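Local coordinates for DraIII (Deinococcus radiophilus, PDB 4L0K), which acts as a type II restriction endonuclease, cleaving double-stranded DNA at a specific sequence, probably with a nuclease centre of the His-Me finger type, at residues A[208-211]-A[212-216]; A[98-101]-A[102-106]. All coordinates share one frame; numbering follows the deposited sequence.

Contact 1 of 2, residues A[208-211]-A[212-216]; sequences KSLD and EFYLW
Ser209 and Glu212 form a capping box at the start of helix 210-226, and two reciprocal bonds define it. Glu212 N donates to Ser209 OG at 3.2 Å. In return, Ser209 N donates to Glu212 OE2 at 3.1 Å. Both bonds are nearly straight, although OE2 is met from above the carboxylate plane, 57° out of it. Ser209 holds OG between its backbone N and carbonyl carbon (chi1 74°), which turns the hydroxyl to the first turn of the helix. The carboxylate near this N-terminus is probably also favoured by the helix dipole.

Backbone bonds continue the turn: Phe213 N reaches Ser209 O at 2.8 Å, and Tyr214 N reaches Leu210 O at 2.9 Å. That same Leu210 O sits 3.2 Å above the plane of the Tyr214 ring, offset toward its rim.

Leu210 and Tyr214 run side by side, with Leu210 CG 3.9 Å from Tyr214 CZ. The Lys208 chain passes Phe213 and crosses Trp216 at about a right angle, its CE over one indole face, 4.1 Å from Trp216 CG.

At the dimer interface, Phe200 of the second subunit makes a cation-pi contact with Lys208 and meets the Trp216 ring edge-to-face. Within the chain, Tyr214 OH hydrogen-bonds to Ile159 O, Phe213 packs on helix 199-205, and the Leu210 backbone hydrogen-bonds to Lys184, just past strand 179-183.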
loop_
_atom_site.group_PDB
_atom_site.type_symbol
_atom_site.label_atom_id
_atom_site.label_comp_id
_atom_site.label_asym_id
_atom_site.label_seq_id
_atom_site.Cartn_x
_atom_site.Cartn_y
_atom_site.Cartn_z
ATOM N N LYS A 208 7.602 -8.361 1.875
ATOM C CA LYS A 208 8.431 -9.127 2.803
ATOM C C LYS A 208 7.745 -10.417 3.256
ATOM O O LYS A 208 6.517 -10.498 3.333
ATOM C CB LYS A 208 8.807 -8.275 4.034
ATOM C CG LYS A 208 9.667 -7.039 3.712
ATOM C CD LYS A 208 10.220 -6.417 4.985
ATOM C CE LYS A 208 10.994 -5.132 4.705
ATOM N NZ LYS A 208 12.248 -5.362 3.920
ATOM N N SER A 209 8.537 -11.429 3.565
ATOM C CA SER A 209 7.978 -12.590 4.237
ATOM C C SER A 209 7.713 -12.199 5.683
ATOM O O SER A 209 8.165 -11.144 6.157
ATOM C CB SER A 209 8.935 -13.780 4.173
ATOM O OG SER A 209 10.031 -13.604 5.055
ATOM N N LEU A 210 6.990 -13.055 6.387
ATOM C CA LEU A 210 6.663 -12.807 7.776
ATOM C C LEU A 210 7.941 -12.613 8.589
ATOM O O LEU A 210 8.110 -11.582 9.272
ATOM C CB LEU A 210 5.848 -13.964 8.326
ATOM C CG LEU A 210 4.440 -13.597 8.771
ATOM C CD1 LEU A 210 3.802 -12.621 7.822
ATOM C CD2 LEU A 210 3.582 -14.851 8.895
ATOM N N ASP A 211 8.847 -13.584 8.485
ATOM C CA ASP A 211 10.102 -13.549 9.233
ATOM C C ASP A 211 10.936 -12.307 8.893
ATOM O O ASP A 211 11.492 -11.684 9.788
ATOM C CB ASP A 211 10.923 -14.820 9.006
ATOM C CG ASP A 211 10.231 -16.076 9.537
ATOM O OD1 ASP A 211 9.260 -15.959 10.319
ATOM O OD2 ASP A 211 10.668 -17.193 9.175
ATOM N N GLU A 212 11.018 -11.936 7.614
ATOM C CA GLU A 212 11.728 -10.695 7.246
ATOM C C GLU A 212 11.034 -9.485 7.852
ATOM O O GLU A 212 11.685 -8.530 8.259
ATOM C CB GLU A 212 11.829 -10.513 5.725
ATOM C CG GLU A 212 12.800 -11.465 5.023
ATOM C CD GLU A 212 12.404 -11.727 3.573
ATOM O OE1 GLU A 212 12.950 -12.669 2.971
ATOM O OE2 GLU A 212 11.536 -11.001 3.037
ATOM N N PHE A 213 9.704 -9.523 7.906
ATOM C CA PHE A 213 8.933 -8.371 8.373
ATOM C C PHE A 213 9.198 -8.159 9.870
ATOM O O PHE A 213 9.372 -7.022 10.327
ATOM C CB PHE A 213 7.435 -8.606 8.117
ATOM C CG PHE A 213 6.564 -7.372 8.283
ATOM C CD1 PHE A 213 7.089 -6.093 8.138
ATOM C CD2 PHE A 213 5.212 -7.503 8.573
ATOM C CE1 PHE A 213 6.287 -4.969 8.283
ATOM C CE2 PHE A 213 4.397 -6.378 8.709
ATOM C CZ PHE A 213 4.939 -5.107 8.568
ATOM N N TYR A 214 9.231 -9.270 10.618
ATOM C CA TYR A 214 9.413 -9.248 12.077
ATOM C C TYR A 214 10.833 -8.846 12.386
ATOM O O TYR A 214 11.073 -8.040 13.277
ATOM C CB TYR A 214 9.135 -10.625 12.688
ATOM C CG TYR A 214 7.713 -11.108 12.523
ATOM C CD1 TYR A 214 6.654 -10.211 12.504
ATOM C CD2 TYR A 214 7.428 -12.458 12.386
ATOM C CE1 TYR A 214 5.357 -10.635 12.358
ATOM C CE2 TYR A 214 6.121 -12.892 12.244
ATOM C CZ TYR A 214 5.093 -11.966 12.227
ATOM O OH TYR A 214 3.794 -12.371 12.075
ATOM N N LEU A 215 11.771 -9.401 11.616
ATOM C CA LEU A 215 13.174 -9.040 11.744
ATOM C C LEU A 215 13.343 -7.516 11.520
ATOM O O LEU A 215 13.993 -6.820 12.311
ATOM C CB LEU A 215 14.016 -9.881 10.775
ATOM C CG LEU A 215 15.506 -9.536 10.711
ATOM C CD1 LEU A 215 16.207 -9.905 12.017
ATOM C CD2 LEU A 215 16.192 -10.187 9.511
ATOM N N TRP A 216 12.707 -7.015 10.460
ATOM C CA TRP A 216 12.661 -5.583 10.147
ATOM C C TRP A 216 12.151 -4.746 11.309
ATOM O O TRP A 216 12.787 -3.757 11.677
ATOM C CB TRP A 216 11.759 -5.318 8.936
ATOM C CG TRP A 216 11.666 -3.889 8.579
ATOM C CD1 TRP A 216 12.616 -3.145 7.935
ATOM C CD2 TRP A 216 10.563 -3.011 8.811
ATOM N NE1 TRP A 216 12.178 -1.860 7.757
ATOM C CE2 TRP A 216 10.924 -1.742 8.286
ATOM C CE3 TRP A 216 9.308 -3.167 9.400
ATOM C CZ2 TRP A 216 10.078 -0.638 8.349
ATOM C CZ3 TRP A 216 8.457 -2.068 9.449
ATOM C CH2 TRP A 216 8.847 -0.820 8.927
#

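Contact 2 of 2, residues A[98-101]-A[102-106]; sequences PEIT and RLKIR
The opening turns of helix 99-107 hold this contact, with Pro98 at the N-cap position. Glu99 and Arg102, three residues apart, meet through a water that donates to Glu99 OE1 at 2.8 Å and accepts from Arg102 NH1 at 2.9 Å. Their charged atoms do not touch: Glu99 OE1 and Arg102 NH1 are 5.2 Å apart. Arg102 CG passes Pro98 O at 3.6 Å; beyond it, a bend at chi3 (80°) carries the guanidinium to where NH1 meets the water and NH2 meets Asp83.

On a neighbouring side of the same turns, Ile100 and Lys104 lie alongside each other and point the same way. The end of the extended lysine passes the CG2 methyl of Ile100, with Lys104 NZ 3.5 Å from Ile100 CG2 and CE and CD close behind. On another side of the helix, Ile105 CG1 approaches Thr101 O to 3.1 Å.

Regular backbone bonds carry the helix: Leu103 N to Glu99 O and Lys104 N to Ile100 O are both 2.9 Å. The bond from Arg102 N to Pro98 O is weak, at 3.3 Å.

Arg102 NH2 and Arg106 both form salt bridges with Asp83, which would be expected to favour its ionised form. Beside that direct bridge, the water-mediated Glu99 link is secondary.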
loop_
_atom_site.group_PDB
_atom_site.type_symbol
_atom_site.label_atom_id
_atom_site.label_comp_id
_atom_site.label_asym_id
_atom_site.label_seq_id
_atom_site.Cartn_x
_atom_site.Cartn_y
_atom_site.Cartn_z
ATOM N N PRO A 98 0.416 -3.563 -22.061
ATOM C CA PRO A 98 1.744 -3.044 -21.705
ATOM C C PRO A 98 2.521 -4.001 -20.797
ATOM O O PRO A 98 1.918 -4.823 -20.098
ATOM C CB PRO A 98 1.432 -1.731 -20.974
ATOM C CG PRO A 98 0.012 -1.844 -20.548
ATOM C CD PRO A 98 -0.670 -2.695 -21.571
ATOM N N GLU A 99 3.846 -3.881 -20.821
ATOM C CA GLU A 99 4.745 -4.796 -20.124
ATOM C C GLU A 99 4.346 -5.041 -18.673
ATOM O O GLU A 99 4.378 -6.177 -18.190
ATOM C CB GLU A 99 6.171 -4.258 -20.190
ATOM C CG GLU A 99 7.165 -4.973 -19.297
ATOM C CD GLU A 99 8.374 -5.478 -20.067
ATOM O OE1 GLU A 99 8.181 -6.002 -21.189
ATOM O OE2 GLU A 99 9.511 -5.343 -19.559
ATOM N N ILE A 100 3.946 -3.970 -17.996
ATOM C CA ILE A 100 3.645 -4.016 -16.574
ATOM C C ILE A 100 2.421 -4.876 -16.261
ATOM O O ILE A 100 2.408 -5.611 -15.274
ATOM C CB ILE A 100 3.483 -2.593 -15.998
ATOM C CG1 ILE A 100 4.846 -1.909 -15.948
ATOM C CG2 ILE A 100 2.858 -2.617 -14.604
ATOM C CD1 ILE A 100 4.788 -0.484 -15.434
ATOM N N THR A 101 1.396 -4.805 -17.100
ATOM C CA THR A 101 0.218 -5.632 -16.853
ATOM C C THR A 101 0.471 -7.117 -17.142
ATOM O O THR A 101 -0.108 -7.976 -16.484
ATOM C CB THR A 101 -1.046 -5.101 -17.578
ATOM O OG1 THR A 101 -1.201 -5.737 -18.854
ATOM C CG2 THR A 101 -0.951 -3.594 -17.746
ATOM N N ARG A 102 1.351 -7.413 -18.100
ATOM C CA ARG A 102 1.794 -8.792 -18.336
ATOM C C ARG A 102 2.559 -9.302 -17.108
ATOM O O ARG A 102 2.299 -10.402 -16.602
ATOM C CB ARG A 102 2.690 -8.885 -19.579
ATOM C CG ARG A 102 2.084 -8.322 -20.859
ATOM C CD ARG A 102 3.132 -8.229 -21.964
ATOM N NE ARG A 102 3.364 -9.518 -22.612
ATOM C CZ ARG A 102 4.164 -9.699 -23.661
ATOM N NH1 ARG A 102 4.812 -8.671 -24.187
ATOM N NH2 ARG A 102 4.314 -10.912 -24.186
ATOM N N LEU A 103 3.494 -8.485 -16.633
ATOM C CA LEU A 103 4.240 -8.797 -15.422
ATOM C C LEU A 103 3.349 -9.086 -14.209
ATOM O O LEU A 103 3.505 -10.114 -13.543
ATOM C CB LEU A 103 5.235 -7.684 -15.110
ATOM C CG LEU A 103 6.680 -8.040 -15.474
ATOM C CD1 LEU A 103 6.742 -8.771 -16.818
ATOM C CD2 LEU A 103 7.561 -6.794 -15.486
ATOM N N LYS A 104 2.408 -8.196 -13.929
ATOM C CA LYS A 104 1.507 -8.411 -12.799
ATOM C C LYS A 104 0.596 -9.639 -12.978
ATOM O O LYS A 104 0.362 -10.413 -12.011
ATOM C CB LYS A 104 0.718 -7.136 -12.482
ATOM C CG LYS A 104 1.504 -6.187 -11.586
ATOM C CD LYS A 104 1.118 -4.734 -11.786
ATOM C CE LYS A 104 2.095 -3.822 -11.051
ATOM N NZ LYS A 104 1.795 -2.381 -11.273
ATOM N N ILE A 105 0.108 -9.828 -14.211
ATOM C CA ILE A 105 -0.663 -11.030 -14.530
ATOM C C ILE A 105 0.141 -12.297 -14.182
ATOM O O ILE A 105 -0.369 -13.192 -13.508
ATOM C CB ILE A 105 -1.112 -11.067 -15.996
ATOM C CG1 ILE A 105 -2.276 -10.105 -16.216
ATOM C CG2 ILE A 105 -1.589 -12.458 -16.372
ATOM C CD1 ILE A 105 -2.566 -9.833 -17.685
ATOM N N ARG A 106 1.403 -12.352 -14.612
ATOM C CA ARG A 106 2.253 -13.504 -14.308
ATOM C C ARG A 106 2.548 -13.621 -12.814
ATOM O O ARG A 106 2.719 -14.722 -12.287
ATOM C CB ARG A 106 3.567 -13.436 -15.082
ATOM C CG ARG A 106 3.394 -13.475 -16.610
ATOM C CD ARG A 106 2.233 -14.362 -17.057
ATOM N NE ARG A 106 2.283 -14.631 -18.495
ATOM C CZ ARG A 106 1.476 -15.489 -19.106
ATOM N NH1 ARG A 106 0.558 -16.140 -18.409
ATOM N NH2 ARG A 106 1.577 -15.701 -20.404
HETATM O O HOH W 1 5.964 -6.358 -22.919
#

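Overall arrangement
Both contacts are local, each formed within the beginning of a single helix, and both lie at the surface, their centres about 21 Å from the centre of the chain. They share no element: contact 1 starts helix 210-226 and contact 2 starts helix 99-107, with nearest atoms about 15 Å apart. Their chemistry differs with their surroundings. Contact 1 has one buried residue, Phe213, and an aromatic flank placed against the second subunit. Contact 2 has no buried residue and meets no other chain of the assembly. Direct reciprocal side-chain capping marks the first; a water bridge and weak N-terminal bonds mark the second, whose arginines turn to an acidic partner within their own chain.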